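PDB 2OMO: DUF176 from Nitrosomonas europaea, which is a putative antibiotic biosynthesis monooxygenase, probably an oxidoreductase, whose substrate and exact reaction are not established. Local coordinates for residues A[37-47]-A[64-74]; A[54-62]-A[73-83]. All blocks are in the same frame, centred on the assembly; numbering follows the deposited sequence.

Interaction 1. Residues A[37-47]-A[64-74]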
loop_
_atom_site.group_PDB
_atom_site.type_symbol
_atom_site.label_atom_id
_atom_site.label_comp_id
_atom_site.label_asym_id
_atom_site.label_seq_id
_atom_site.Cartn_x
_atom_site.Cartn_y
_atom_site.Cartn_z
ATOM N N THR A 37 14.766 5.226 -14.809
ATOM C CA THR A 37 13.348 4.931 -14.505
ATOM C C THR A 37 12.755 3.813 -15.369
ATOM O O THR A 37 12.057 2.938 -14.834
ATOM C CB THR A 37 12.418 6.162 -14.518
ATOM O OG1 THR A 37 12.465 6.776 -15.802
ATOM C CG2 THR A 37 12.863 7.163 -13.467
ATOM N N GLU A 38 13.054 3.813 -16.673
ATOM C CA GLU A 38 12.500 2.773 -17.594
ATOM C C GLU A 38 13.193 1.461 -17.288
ATOM O O GLU A 38 12.556 0.422 -17.260
ATOM C CB GLU A 38 12.639 3.151 -19.076
ATOM C CG GLU A 38 12.048 4.550 -19.414
ATOM C CD GLU A 38 10.767 4.833 -18.670
ATOM O OE1 GLU A 38 9.768 4.134 -18.936
ATOM O OE2 GLU A 38 10.754 5.766 -17.802
ATOM N N ALA A 39 14.505 1.526 -17.030
ATOM C CA ALA A 39 15.273 0.340 -16.698
ATOM C C ALA A 39 14.706 -0.268 -15.407
ATOM O O ALA A 39 14.512 -1.493 -15.301
ATOM C CB ALA A 39 16.752 0.686 -16.534
ATOM N N PHE A 40 14.422 0.596 -14.437
ATOM C CA PHE A 40 13.918 0.104 -13.165
ATOM C C PHE A 40 12.524 -0.532 -13.311
ATOM O O PHE A 40 12.285 -1.611 -12.724
ATOM C CB PHE A 40 13.873 1.211 -12.132
ATOM C CG PHE A 40 13.306 0.766 -10.787
ATOM C CD1 PHE A 40 14.120 0.093 -9.886
ATOM C CD2 PHE A 40 11.993 1.054 -10.432
ATOM C CE1 PHE A 40 13.635 -0.292 -8.601
ATOM C CE2 PHE A 40 11.501 0.668 -9.174
ATOM C CZ PHE A 40 12.328 -0.018 -8.277
ATOM N N LYS A 41 11.637 0.086 -14.114
ATOM C CA LYS A 41 10.304 -0.474 -14.373
ATOM C C LYS A 41 10.375 -1.851 -14.985
ATOM O O LYS A 41 9.620 -2.757 -14.624
ATOM C CB LYS A 41 9.454 0.446 -15.274
ATOM C CG LYS A 41 9.153 1.790 -14.605
ATOM C CD LYS A 41 8.159 2.657 -15.399
ATOM C CE LYS A 41 8.415 2.729 -16.859
ATOM N NZ LYS A 41 7.460 3.704 -17.469
ATOM N N GLU A 42 11.308 -2.020 -15.925
ATOM C CA GLU A 42 11.382 -3.273 -16.646
ATOM C C GLU A 42 11.863 -4.398 -15.715
ATOM O O GLU A 42 11.346 -5.506 -15.745
ATOM C CB GLU A 42 12.313 -3.081 -17.854
ATOM C CG GLU A 42 12.811 -4.323 -18.550
ATOM C CD GLU A 42 13.676 -3.895 -19.769
ATOM O OE1 GLU A 42 14.651 -3.124 -19.565
ATOM O OE2 GLU A 42 13.345 -4.292 -20.896
ATOM N N ALA A 43 12.885 -4.101 -14.923
ATOM C CA ALA A 43 13.430 -5.060 -13.960
ATOM C C ALA A 43 12.360 -5.411 -12.915
ATOM O O ALA A 43 12.206 -6.577 -12.542
ATOM C CB ALA A 43 14.703 -4.493 -13.296
ATOM N N THR A 44 11.593 -4.405 -12.487
ATOM C CA THR A 44 10.577 -4.631 -11.459
ATOM C C THR A 44 9.366 -5.394 -12.038
ATOM O O THR A 44 8.704 -6.154 -11.312
ATOM C CB THR A 44 10.179 -3.292 -10.775
ATOM O OG1 THR A 44 11.371 -2.654 -10.312
ATOM C CG2 THR A 44 9.218 -3.529 -9.611
ATOM N N ARG A 45 9.112 -5.256 -13.338
ATOM C CA ARG A 45 8.054 -6.032 -14.006
ATOM C C ARG A 45 8.316 -7.529 -13.809
ATOM O O ARG A 45 7.409 -8.306 -13.487
ATOM C CB ARG A 45 7.998 -5.684 -15.513
ATOM C CG ARG A 45 6.932 -6.453 -16.308
ATOM C CD ARG A 45 7.011 -6.124 -17.808
ATOM N NE ARG A 45 6.826 -7.301 -18.652
ATOM C CZ ARG A 45 7.718 -7.750 -19.539
ATOM N NH1 ARG A 45 7.455 -8.828 -20.265
ATOM N NH2 ARG A 45 8.878 -7.123 -19.712
HETATM N N MSE A 46 9.570 -7.931 -14.034
HETATM C CA MSE A 46 9.975 -9.317 -13.936
HETATM C C MSE A 46 9.790 -9.831 -12.524
HETATM O O MSE A 46 9.318 -10.965 -12.317
HETATM C CB MSE A 46 11.446 -9.450 -14.344
HETATM C CG MSE A 46 11.746 -8.717 -15.625
HETATM SE SE MSE A 46 11.053 -9.679 -17.151
HETATM C CE MSE A 46 9.229 -9.044 -17.249
ATOM N N ASN A 47 10.197 -9.016 -11.550
ATOM C CA ASN A 47 10.005 -9.336 -10.124
ATOM C C ASN A 47 8.499 -9.536 -9.806
ATOM O O ASN A 47 8.102 -10.553 -9.243
ATOM C CB ASN A 47 10.627 -8.190 -9.297
ATOM C CG ASN A 47 10.680 -8.473 -7.773
ATOM O OD1 ASN A 47 10.295 -9.523 -7.322
ATOM N ND2 ASN A 47 11.172 -7.492 -6.995
ATOM N N GLN A 64 4.083 3.967 -9.443
ATOM C CA GLN A 64 4.959 5.096 -9.789
ATOM C C GLN A 64 4.260 6.391 -9.359
ATOM O O GLN A 64 3.074 6.562 -9.610
ATOM C CB GLN A 64 5.243 5.090 -11.272
ATOM C CG GLN A 64 6.210 6.211 -11.723
ATOM C CD GLN A 64 6.551 6.039 -13.176
ATOM O OE1 GLN A 64 5.684 5.621 -13.972
ATOM N NE2 GLN A 64 7.797 6.386 -13.554
ATOM N N SER A 65 4.987 7.237 -8.641
ATOM C CA SER A 65 4.386 8.445 -8.052
ATOM C C SER A 65 3.862 9.316 -9.182
ATOM O O SER A 65 4.541 9.484 -10.214
ATOM C CB SER A 65 5.390 9.232 -7.191
ATOM O OG SER A 65 4.983 10.594 -7.099
ATOM N N ALA A 66 2.625 9.810 -9.028
ATOM C CA ALA A 66 2.037 10.747 -9.984
ATOM C C ALA A 66 2.824 12.033 -10.056
ATOM O O ALA A 66 2.850 12.669 -11.092
ATOM C CB ALA A 66 0.587 11.094 -9.595
ATOM N N ASP A 67 3.414 12.458 -8.945
ATOM C CA ASP A 67 4.080 13.751 -8.916
ATOM C C ASP A 67 5.515 13.658 -9.413
ATOM O O ASP A 67 6.107 14.662 -9.798
ATOM C CB ASP A 67 4.070 14.332 -7.490
ATOM C CG ASP A 67 2.742 15.020 -7.138
ATOM O OD1 ASP A 67 1.871 15.216 -8.024
ATOM O OD2 ASP A 67 2.573 15.390 -5.963
ATOM N N ASP A 68 6.095 12.464 -9.362
ATOM C CA ASP A 68 7.531 12.320 -9.589
ATOM C C ASP A 68 7.826 10.939 -10.091
ATOM O O ASP A 68 7.830 10.010 -9.288
ATOM C CB ASP A 68 8.314 12.520 -8.303
ATOM C CG ASP A 68 9.830 12.564 -8.541
ATOM O OD1 ASP A 68 10.283 12.098 -9.623
ATOM O OD2 ASP A 68 10.558 13.071 -7.668
ATOM N N PRO A 69 8.114 10.799 -11.408
ATOM C CA PRO A 69 8.342 9.452 -11.993
ATOM C C PRO A 69 9.573 8.731 -11.456
ATOM O O PRO A 69 9.747 7.563 -11.738
ATOM C CB PRO A 69 8.493 9.727 -13.508
ATOM C CG PRO A 69 8.962 11.167 -13.586
ATOM C CD PRO A 69 8.242 11.870 -12.419
ATOM N N THR A 70 10.447 9.404 -10.720
ATOM C CA THR A 70 11.620 8.701 -10.176
ATOM C C THR A 70 11.279 8.003 -8.845
ATOM O O THR A 70 12.115 7.308 -8.278
ATOM C CB THR A 70 12.873 9.616 -9.995
ATOM O OG1 THR A 70 12.589 10.609 -8.996
ATOM C CG2 THR A 70 13.302 10.255 -11.362
ATOM N N ARG A 71 10.051 8.200 -8.364
ATOM C CA ARG A 71 9.651 7.669 -7.081
ATOM C C ARG A 71 8.712 6.512 -7.281
ATOM O O ARG A 71 7.671 6.650 -7.940
ATOM C CB ARG A 71 9.042 8.738 -6.168
ATOM C CG ARG A 71 9.927 9.994 -6.004
ATOM C CD ARG A 71 11.303 9.579 -5.737
ATOM N NE ARG A 71 12.205 10.704 -5.539
ATOM C CZ ARG A 71 12.471 11.185 -4.340
ATOM N NH1 ARG A 71 11.872 10.636 -3.298
ATOM N NH2 ARG A 71 13.317 12.197 -4.181
ATOM N N PHE A 72 9.126 5.361 -6.761
ATOM C CA PHE A 72 8.312 4.131 -6.868
ATOM C C PHE A 72 7.970 3.529 -5.531
ATOM O O PHE A 72 8.703 3.701 -4.534
ATOM C CB PHE A 72 9.063 3.053 -7.688
ATOM C CG PHE A 72 9.305 3.454 -9.119
ATOM C CD1 PHE A 72 8.391 3.084 -10.115
ATOM C CD2 PHE A 72 10.413 4.261 -9.464
ATOM C CE1 PHE A 72 8.617 3.482 -11.481
ATOM C CE2 PHE A 72 10.653 4.652 -10.815
ATOM C CZ PHE A 72 9.734 4.253 -11.820
ATOM N N VAL A 73 6.900 2.748 -5.529
ATOM C CA VAL A 73 6.526 1.932 -4.338
ATOM C C VAL A 73 6.259 0.495 -4.797
ATOM O O VAL A 73 5.565 0.285 -5.819
ATOM C CB VAL A 73 5.257 2.471 -3.665
ATOM C CG1 VAL A 73 4.585 1.383 -2.733
ATOM C CG2 VAL A 73 5.565 3.763 -2.897
ATOM N N LEU A 74 6.833 -0.481 -4.092
ATOM C CA LEU A 74 6.410 -1.872 -4.204
ATOM C C LEU A 74 5.563 -2.191 -2.960
ATOM O O LEU A 74 6.054 -2.142 -1.838
ATOM C CB LEU A 74 7.611 -2.845 -4.246
ATOM C CG LEU A 74 8.571 -2.629 -5.451
ATOM C CD1 LEU A 74 9.558 -1.466 -5.207
ATOM C CD2 LEU A 74 9.359 -3.928 -5.860
HETATM O O HOH W 1 8.670 6.798 -16.299
HETATM O O HOH W 2 5.663 5.706 -16.663
#

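Interaction 2. Residues A[54-62]-A[73-83]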
loop_
_atom_site.group_PDB
_atom_site.type_symbol
_atom_site.label_atom_id
_atom_site.label_comp_id
_atom_site.label_asym_id
_atom_site.label_seq_id
_atom_site.Cartn_x
_atom_site.Cartn_y
_atom_site.Cartn_z
ATOM N N GLU A 54 3.974 -16.475 -6.086
ATOM C CA GLU A 54 4.514 -17.053 -4.852
ATOM C C GLU A 54 3.361 -17.493 -3.953
ATOM O O GLU A 54 2.315 -16.813 -3.883
ATOM C CB GLU A 54 5.391 -16.074 -4.079
ATOM C CG GLU A 54 6.705 -15.689 -4.728
ATOM C CD GLU A 54 7.395 -14.557 -4.010
ATOM O OE1 GLU A 54 7.117 -14.323 -2.800
ATOM O OE2 GLU A 54 8.220 -13.874 -4.650
ATOM N N PRO A 55 3.564 -18.612 -3.229
ATOM C CA PRO A 55 2.482 -19.063 -2.349
ATOM C C PRO A 55 2.137 -17.978 -1.275
ATOM O O PRO A 55 3.024 -17.423 -0.588
ATOM C CB PRO A 55 3.040 -20.347 -1.700
ATOM C CG PRO A 55 4.207 -20.785 -2.620
ATOM C CD PRO A 55 4.782 -19.440 -3.097
ATOM N N GLY A 56 0.851 -17.673 -1.173
ATOM C CA GLY A 56 0.412 -16.726 -0.147
ATOM C C GLY A 56 0.569 -15.266 -0.542
ATOM O O GLY A 56 0.209 -14.382 0.249
ATOM N N ASN A 57 1.092 -14.973 -1.743
ATOM C CA ASN A 57 1.094 -13.547 -2.206
ATOM C C ASN A 57 -0.324 -13.031 -2.408
ATOM O O ASN A 57 -1.148 -13.716 -3.028
ATOM C CB ASN A 57 1.842 -13.338 -3.519
ATOM C CG ASN A 57 1.995 -11.880 -3.835
ATOM O OD1 ASN A 57 1.325 -11.377 -4.708
ATOM N ND2 ASN A 57 2.839 -11.181 -3.074
HETATM N N MSE A 58 -0.613 -11.853 -1.853
HETATM C CA MSE A 58 -1.911 -11.218 -1.978
HETATM C C MSE A 58 -1.858 -9.939 -2.801
HETATM O O MSE A 58 -2.845 -9.569 -3.456
HETATM C CB MSE A 58 -2.455 -10.904 -0.602
HETATM C CG MSE A 58 -2.643 -12.182 0.128
HETATM SE SE MSE A 58 -3.577 -11.945 1.769
HETATM C CE MSE A 58 -5.323 -11.304 1.074
ATOM N N ARG A 59 -0.718 -9.250 -2.775
ATOM C CA ARG A 59 -0.486 -8.174 -3.741
ATOM C C ARG A 59 0.997 -8.047 -3.937
ATOM O O ARG A 59 1.776 -8.299 -3.012
ATOM C CB ARG A 59 -0.941 -6.774 -3.211
ATOM C CG ARG A 59 -2.402 -6.542 -2.875
ATOM C CD ARG A 59 -2.818 -6.930 -1.471
ATOM N NE ARG A 59 -4.183 -6.429 -1.148
ATOM C CZ ARG A 59 -5.307 -7.010 -1.531
ATOM N NH1 ARG A 59 -5.248 -8.120 -2.269
ATOM N NH2 ARG A 59 -6.484 -6.487 -1.195
ATOM N N PHE A 60 1.375 -7.568 -5.120
ATOM C CA PHE A 60 2.760 -7.203 -5.382
ATOM C C PHE A 60 2.658 -6.035 -6.358
ATOM O O PHE A 60 3.208 -6.049 -7.460
ATOM C CB PHE A 60 3.579 -8.383 -5.933
ATOM C CG PHE A 60 5.046 -8.285 -5.585
ATOM C CD1 PHE A 60 5.545 -8.838 -4.390
ATOM C CD2 PHE A 60 5.919 -7.590 -6.442
ATOM C CE1 PHE A 60 6.909 -8.689 -4.057
ATOM C CE2 PHE A 60 7.286 -7.453 -6.141
ATOM C CZ PHE A 60 7.795 -7.981 -4.954
ATOM N N ASP A 61 1.928 -5.012 -5.926
ATOM C CA ASP A 61 1.621 -3.898 -6.815
ATOM C C ASP A 61 2.877 -3.067 -7.022
ATOM O O ASP A 61 3.613 -2.745 -6.062
ATOM C CB ASP A 61 0.550 -3.003 -6.217
ATOM C CG ASP A 61 -0.799 -3.707 -6.026
ATOM O OD1 ASP A 61 -1.019 -4.755 -6.680
ATOM O OD2 ASP A 61 -1.685 -3.194 -5.256
ATOM N N ILE A 62 3.092 -2.664 -8.258
ATOM C CA ILE A 62 4.238 -1.783 -8.569
ATOM C C ILE A 62 3.666 -0.423 -8.947
ATOM O O ILE A 62 2.946 -0.314 -9.961
ATOM C CB ILE A 62 5.102 -2.303 -9.736
ATOM C CG1 ILE A 62 5.535 -3.771 -9.508
ATOM C CG2 ILE A 62 6.334 -1.384 -9.946
ATOM C CD1 ILE A 62 6.151 -4.028 -8.140
ATOM N N VAL A 73 6.900 2.748 -5.529
ATOM C CA VAL A 73 6.526 1.932 -4.338
ATOM C C VAL A 73 6.259 0.495 -4.797
ATOM O O VAL A 73 5.565 0.285 -5.819
ATOM C CB VAL A 73 5.257 2.471 -3.665
ATOM C CG1 VAL A 73 4.585 1.383 -2.733
ATOM C CG2 VAL A 73 5.565 3.763 -2.897
ATOM N N LEU A 74 6.833 -0.481 -4.092
ATOM C CA LEU A 74 6.410 -1.872 -4.204
ATOM C C LEU A 74 5.563 -2.191 -2.960
ATOM O O LEU A 74 6.054 -2.142 -1.838
ATOM C CB LEU A 74 7.611 -2.845 -4.246
ATOM C CG LEU A 74 8.571 -2.629 -5.451
ATOM C CD1 LEU A 74 9.558 -1.466 -5.207
ATOM C CD2 LEU A 74 9.359 -3.928 -5.860
ATOM N N TYR A 75 4.310 -2.551 -3.193
ATOM C CA TYR A 75 3.372 -2.868 -2.137
ATOM C C TYR A 75 3.259 -4.392 -2.080
ATOM O O TYR A 75 2.536 -5.015 -2.870
ATOM C CB TYR A 75 2.036 -2.178 -2.429
ATOM C CG TYR A 75 0.956 -2.398 -1.405
ATOM C CD1 TYR A 75 0.911 -1.639 -0.216
ATOM C CD2 TYR A 75 -0.010 -3.354 -1.607
ATOM C CE1 TYR A 75 -0.083 -1.853 0.726
ATOM C CE2 TYR A 75 -1.017 -3.588 -0.658
ATOM C CZ TYR A 75 -1.037 -2.824 0.518
ATOM O OH TYR A 75 -2.027 -2.977 1.480
ATOM N N GLU A 76 3.969 -4.977 -1.112
ATOM C CA GLU A 76 4.188 -6.423 -1.093
ATOM C C GLU A 76 3.433 -7.009 0.123
ATOM O O GLU A 76 3.871 -6.842 1.258
ATOM C CB GLU A 76 5.692 -6.667 -0.967
ATOM C CG GLU A 76 6.535 -5.825 -1.942
ATOM C CD GLU A 76 8.046 -6.139 -1.870
ATOM O OE1 GLU A 76 8.481 -6.921 -0.999
ATOM O OE2 GLU A 76 8.800 -5.550 -2.678
ATOM N N ALA A 77 2.304 -7.663 -0.147
ATOM C CA ALA A 77 1.363 -8.151 0.851
ATOM C C ALA A 77 1.323 -9.674 0.735
ATOM O O ALA A 77 1.169 -10.207 -0.382
ATOM C CB ALA A 77 -0.034 -7.584 0.582
ATOM N N TYR A 78 1.459 -10.372 1.876
ATOM C CA TYR A 78 1.311 -11.825 1.900
ATOM C C TYR A 78 0.320 -12.262 2.977
ATOM O O TYR A 78 0.102 -11.552 3.998
ATOM C CB TYR A 78 2.669 -12.498 2.151
ATOM C CG TYR A 78 3.663 -12.288 1.032
ATOM C CD1 TYR A 78 3.915 -13.319 0.094
ATOM C CD2 TYR A 78 4.354 -11.073 0.904
ATOM C CE1 TYR A 78 4.822 -13.143 -0.962
ATOM C CE2 TYR A 78 5.280 -10.886 -0.161
ATOM C CZ TYR A 78 5.498 -11.917 -1.074
ATOM O OH TYR A 78 6.395 -11.693 -2.087
ATOM N N LYS A 79 -0.262 -13.448 2.773
ATOM C CA LYS A 79 -1.116 -14.063 3.796
ATOM C C LYS A 79 -0.418 -14.175 5.158
ATOM O O LYS A 79 -1.030 -13.908 6.184
ATOM C CB LYS A 79 -1.578 -15.470 3.357
ATOM C CG LYS A 79 -2.566 -15.427 2.173
ATOM C CD LYS A 79 -2.980 -16.787 1.623
ATOM C CE LYS A 79 -4.055 -16.614 0.525
ATOM N NZ LYS A 79 -3.528 -15.864 -0.661
ATOM N N THR A 80 0.849 -14.580 5.155
ATOM C CA THR A 80 1.627 -14.785 6.376
ATOM C C THR A 80 3.026 -14.230 6.292
ATOM O O THR A 80 3.622 -14.059 5.191
ATOM C CB THR A 80 1.781 -16.304 6.737
ATOM O OG1 THR A 80 2.664 -16.934 5.798
ATOM C CG2 THR A 80 0.427 -16.999 6.759
ATOM N N ARG A 81 3.571 -13.937 7.469
ATOM C CA ARG A 81 4.933 -13.437 7.538
ATOM C C ARG A 81 5.910 -14.422 6.896
ATOM O O ARG A 81 6.875 -14.022 6.268
ATOM C CB ARG A 81 5.402 -13.169 8.983
ATOM C CG ARG A 81 6.756 -12.450 8.937
ATOM C CD ARG A 81 7.596 -12.429 10.191
ATOM N NE ARG A 81 6.884 -11.935 11.340
ATOM C CZ ARG A 81 7.269 -10.938 12.149
ATOM N NH1 ARG A 81 8.386 -10.239 11.958
ATOM N NH2 ARG A 81 6.502 -10.666 13.182
ATOM N N LYS A 82 5.677 -15.715 7.079
ATOM C CA LYS A 82 6.663 -16.665 6.584
ATOM C C LYS A 82 6.659 -16.759 5.057
ATOM O O LYS A 82 7.749 -16.926 4.470
ATOM C CB LYS A 82 6.599 -17.996 7.328
ATOM C CG LYS A 82 7.106 -17.852 8.772
ATOM C CD LYS A 82 6.095 -17.038 9.596
ATOM C CE LYS A 82 6.642 -16.515 10.913
ATOM N NZ LYS A 82 5.462 -16.151 11.756
ATOM N N ASP A 83 5.476 -16.568 4.429
ATOM C CA ASP A 83 5.332 -16.350 2.981
ATOM C C ASP A 83 6.149 -15.144 2.545
ATOM O O ASP A 83 6.875 -15.241 1.571
ATOM C CB ASP A 83 3.863 -16.124 2.558
ATOM C CG ASP A 83 2.954 -17.328 2.850
ATOM O OD1 ASP A 83 3.400 -18.487 2.700
ATOM O OD2 ASP A 83 1.784 -17.107 3.237
HETATM O O HOH W 3 7.541 -16.147 -1.079
HETATM O O HOH W 4 5.705 -17.720 -0.361
#

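Interaction 1. Residues A[37-47]-A[64-74]
Phe40 reaches from helix 37-51 toward the sheet and lays its CD2-CE2 side over one face of the Phe72 ring, CE2 lying 3.5 Å from Phe72 CG. The planes are inclined at 51°, an oblique pair whose side chains pass one another head to tail. Phe40 gets there with CG anti to its backbone N (chi1 178°), and within the helix the Thr44 hydroxyl lies over its ring centre while donating to Phe40 O; Trp96 also hydrogen-bonds that hydroxyl. Thr44 CG2 meets Leu74 CD2 tip to tip at 3.8 Å. Lys41 runs nearly perpendicular to the Phe72 side chain, its CG 3.6 Å from Phe72 CE1. At the start of the helix, Thr37 CG2 touches Thr70 CG2 and Pro69 O.

No direct hydrogen bond links the segments; two waters do. One joins Glu38 OE2 to Gln64 NE2, the other Lys41 NZ to Gln64 OE1. Gln64 is steadied by a nearly straight NE2 bond to Pro69 O (2.9 Å, 172°), in the plane of its amide. Beyond it, Asp68 OD1 takes Thr70 N in an Asx turn. The whole is a helix packed on an antiparallel sheet, as in the ferredoxin-like fold of the ABM family.

Interaction 2. Residues A[54-62]-A[73-83]
Tyr78 meets two residues of the opposite segment, one at its edge and one over a face: its hydroxyl donates to Glu54 OE1 at 2.8 Å, from above the carboxylate plane, and Asn57 ND2 sits over the ring, offset toward the rim, 3.4 Å from Tyr78 CZ. The Asn57 amide stands steeply to that ring, planes 77° apart. A chi1 of -171° swings this amide away from its own backbone N, and ND2 also reaches Arg59 O, which Ala77 N approaches from the opposite face. The other oxygen of Glu54, OE2, is bound by His87, His92 and Ser51.

Further along the same face, Phe60 and Glu76 run side by side; Glu76 CG makes a CH-pi contact over the ring, 4.0 Å from the Phe60 centroid. Ile62 CD1 closes the row against Leu74 CG at 3.9 Å.

On the other face, Arg59 lies alongside Tyr75, its CG at the ring edge, and its CD packs 3.5 Å from Ala77 CB. Asp61 flanks Tyr75 too, but its OD2 forms a salt bridge with Arg59 NE and accepts a hydrogen bond from Tyr75 OH, both of the second subunit, and the two Tyr75 rings stack across the interface.

Met58 N and Arg59 N both bond Ala77 O, at 2.8 and 3.2 Å, from the same side of its carbonyl plane. Past this point, Gly56 O receives Lys79 N, and Asp83, in a capping box with Thr80, lies beside Gly56 CA. The arrangement is an antiparallel beta hairpin carrying a classic beta bulge, with one face turned to the helices and the other to the dimer partner.

How the interactions relate
Both contacts draw on strands 57-65 and 71-78 and share Val73 and Leu74. Interaction 2 joins the strands to each other by backbone hydrogen bonds; interaction 1 lays helix 37-51 on them with an apolar centre and a watery charged margin. They meet where Thr44 CG2 touches Ile62 CD1 at 3.4 Å, and Asn47 packs on Phe60 nearby. Phe40, Thr44, Phe72 and Leu74 form the buried centre of interaction 1, with Glu38 at the surface; in interaction 2 Phe60, Ile62 and Tyr78 are buried, while Pro55 and Lys79 are exposed. The second subunit extends the sheet alongside Ile62, Gln64 and Ser65, but the intersubunit Arg59-Asp61 salt bridges and Tyr75 stack belong to interaction 2.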